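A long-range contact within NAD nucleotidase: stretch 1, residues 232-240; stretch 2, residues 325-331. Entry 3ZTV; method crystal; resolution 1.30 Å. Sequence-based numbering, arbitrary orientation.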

# COMPACT_ATOMS: atom_id res chain seq x y z
N GLY A 232 -12.69 -19.68 21.71
CA GLY A 232 -13.15 -20.43 22.87
C GLY A 232 -12.23 -21.54 23.32
O GLY A 232 -11.00 -21.48 23.18
N ASN A 233 -12.84 -22.58 23.89
CA ASN A 233 -12.10 -23.70 24.48
C ASN A 233 -13.05 -24.88 24.61
O ASN A 233 -14.21 -24.81 24.19
N ASP A 234 -12.55 -25.97 25.17
CA ASP A 234 -13.35 -27.19 25.28
C ASP A 234 -14.64 -27.00 26.07
O ASP A 234 -15.66 -27.57 25.71
N GLU A 235 -14.59 -26.23 27.15
CA GLU A 235 -15.80 -25.92 27.91
C GLU A 235 -16.88 -25.30 27.02
O GLU A 235 -18.03 -25.74 27.03
N LEU A 236 -16.52 -24.28 26.25
CA LEU A 236 -17.52 -23.62 25.42
C LEU A 236 -17.97 -24.50 24.25
O LEU A 236 -19.14 -24.45 23.85
N ARG A 237 -17.07 -25.33 23.74
CA ARG A 237 -17.45 -26.30 22.72
C ARG A 237 -18.49 -27.29 23.26
O ARG A 237 -19.39 -27.69 22.53
N SER A 238 -18.37 -27.65 24.54
CA SER A 238 -19.28 -28.63 25.13
C SER A 238 -20.71 -28.10 25.21
O SER A 238 -21.67 -28.88 25.27
N LEU A 239 -20.86 -26.78 25.21
CA LEU A 239 -22.16 -26.14 25.23
C LEU A 239 -22.68 -25.85 23.83
O LEU A 239 -23.75 -25.26 23.65
N LYS A 240 -21.91 -26.27 22.83
CA LYS A 240 -22.28 -26.05 21.43
C LYS A 240 -22.42 -24.57 21.08
O LYS A 240 -23.21 -24.18 20.21
N LYS A 325 -22.51 -23.41 36.96
CA LYS A 325 -21.70 -22.90 38.06
C LYS A 325 -20.33 -23.58 38.12
O LYS A 325 -19.37 -23.00 38.63
N SER A 326 -20.23 -24.80 37.60
CA SER A 326 -18.99 -25.55 37.69
C SER A 326 -18.00 -25.17 36.59
O SER A 326 -16.86 -25.64 36.60
N MET A 327 -18.42 -24.33 35.65
CA MET A 327 -17.59 -24.00 34.50
C MET A 327 -16.80 -22.71 34.66
O MET A 327 -17.35 -21.66 34.98
N LYS A 328 -15.50 -22.81 34.42
CA LYS A 328 -14.58 -21.69 34.55
C LYS A 328 -14.87 -20.56 33.56
O LYS A 328 -14.64 -19.39 33.86
N SER A 329 -15.38 -20.92 32.39
CA SER A 329 -15.54 -19.96 31.29
C SER A 329 -16.95 -19.36 31.21
O SER A 329 -17.24 -18.62 30.27
N ILE A 330 -17.82 -19.72 32.15
CA ILE A 330 -19.15 -19.14 32.27
C ILE A 330 -19.17 -18.27 33.51
O ILE A 330 -18.75 -18.71 34.59
N SER A 331 -19.66 -17.04 33.38
CA SER A 331 -19.79 -16.16 34.53
C SER A 331 -21.25 -15.79 34.67
O SER A 331 -21.83 -15.13 33.80

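What holds the carboxylate of Glu235 so firmly against the second stretch? Its side chain points toward the turn that runs from Met327 to Ile330, a type I beta turn, and reaches it with chi1 at -84° (m) and chi2 at -168° (t). There the two oxygens meet consecutive backbone amides: Ser329 N donates to Glu235 OE1 at 2.8 Å, and Lys328 N donates to Glu235 OE2 at 3.0 Å. The carboxylate thus satisfies NH groups inside the turn, and Glu235 OE2 also lies 3.5 Å from Met327 CA. Lys328 adds little with its own side chain, whose end leads away from the contact.

How does Ser329 join the helix start to this carboxylate? Its side chain, an m rotamer (chi1 -51°), points toward the first stretch, and the hydroxyl serves as a relay. Ser329 OG donates to Glu235 OE1 at 2.9 Å while accepting from Asn233 ND2, also at 2.9 Å and with a nearly straight N-H...O angle of 166°. Glu235 OE1 therefore receives both the amide and the hydroxyl of one serine, and a short chain of hydrogen bonds runs from Asn233 through Ser329 to Glu235.

What orients Asn233 for its part? It is the N-cap of the helix, and its p rotamer (chi1 56°) turns Asn233 OD1 back to accept from Leu236 N at 3.0 Å. With OD1 engaged in capping the helix, the amide nitrogen on the other branch faces Ser329. One side chain thus caps its own helix and bonds to the distant turn.

Where does the apolar packing take over? Beyond the polar cluster, Leu239 meets Met327 and Ile330, while Leu236 meets Ile330 and the CB of Ser329; both leucines have chi1 m and chi2 t. The CA-to-CB bond of Leu236 runs sideways, yet its end comes nearer, so that Leu236 CD2 sits 3.8 Å from Ser329 CB and 4.0 Å from Ile330 CD1. Ile330 behaves likewise: it starts out sideways, and its m, m conformation brings Ile330 CD1 to 3.7 Å from Leu239 CD1. That same leucine methyl also touches the tip of Met327, with Leu239 CD1 3.6 Å from Met327 CE, so it contacts both apolar residues of the turn.

What does the tip of Met327 touch? Its side chain points toward the first stretch, and the m, t, p rotamer carries Met327 CE to Leu239 and to within 4.3 Å of Ser238 OG. Ser238 OG donates to Glu235 O at 2.6 Å, within its own stretch.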

# COMPACT_ATOMS: atom_id res chain seq x y z
CB ASN A 233 -11.54 -23.31 25.84
CG ASN A 233 -12.62 -22.82 26.80
OD1 ASN A 233 -13.78 -23.21 26.71
ND2 ASN A 233 -12.22 -21.97 27.74
CB ASP A 234 -12.52 -28.35 25.83
CG ASP A 234 -11.48 -28.84 24.85
OD1 ASP A 234 -11.64 -28.59 23.63
OD2 ASP A 234 -10.50 -29.47 25.29
CB GLU A 235 -15.50 -24.97 29.08
CG GLU A 235 -15.00 -25.64 30.35
CD GLU A 235 -15.01 -24.69 31.55
OE1 GLU A 235 -15.23 -23.47 31.35
OE2 GLU A 235 -14.80 -25.15 32.70
CB LEU A 236 -16.99 -22.26 24.94
CG LEU A 236 -16.60 -21.29 26.06
CD1 LEU A 236 -16.24 -19.93 25.47
CD2 LEU A 236 -17.72 -21.14 27.11
CB ARG A 237 -16.23 -27.06 22.19
CG ARG A 237 -15.28 -26.20 21.41
CD ARG A 237 -14.06 -26.98 20.92
NE ARG A 237 -13.13 -26.04 20.31
CZ ARG A 237 -11.99 -25.63 20.85
NH1 ARG A 237 -11.56 -26.14 22.00
NH2 ARG A 237 -11.25 -24.74 20.21
CB SER A 238 -18.79 -29.07 26.52
OG SER A 238 -19.09 -28.10 27.52
CB LEU A 239 -22.09 -24.83 26.02
CG LEU A 239 -21.78 -24.91 27.51
CD1 LEU A 239 -21.62 -23.52 28.10
CD2 LEU A 239 -22.89 -25.68 28.23
CB LYS A 240 -23.52 -26.87 21.06
CG LYS A 240 -23.29 -28.37 21.23
CD LYS A 240 -24.35 -29.20 20.51
CE LYS A 240 -24.13 -30.69 20.76
NZ LYS A 240 -25.11 -31.54 20.03
CB LYS A 325 -22.44 -23.06 39.39
CG LYS A 325 -23.65 -22.15 39.54
CD LYS A 325 -24.46 -22.49 40.79
CE LYS A 325 -25.59 -21.49 40.98
NZ LYS A 325 -26.54 -21.88 42.07
CB SER A 326 -19.28 -27.05 37.64
OG SER A 326 -19.66 -27.45 36.33
CB MET A 327 -18.44 -23.94 33.24
CG MET A 327 -19.18 -25.23 32.99
SD MET A 327 -20.29 -25.16 31.59
CE MET A 327 -19.13 -24.86 30.28
CB LYS A 328 -13.14 -22.20 34.38
CG LYS A 328 -12.07 -21.14 34.55
CD LYS A 328 -10.71 -21.79 34.78
CE LYS A 328 -9.70 -20.76 35.26
NZ LYS A 328 -10.32 -19.87 36.29
CB SER A 329 -15.19 -20.62 29.95
OG SER A 329 -13.92 -21.25 30.01
CB ILE A 330 -20.26 -20.22 32.39
CG1 ILE A 330 -20.26 -21.14 31.17
CG2 ILE A 330 -21.63 -19.58 32.64
CD1 ILE A 330 -20.56 -20.43 29.85
CB SER A 331 -18.94 -14.91 34.32
OG SER A 331 -18.88 -14.13 35.49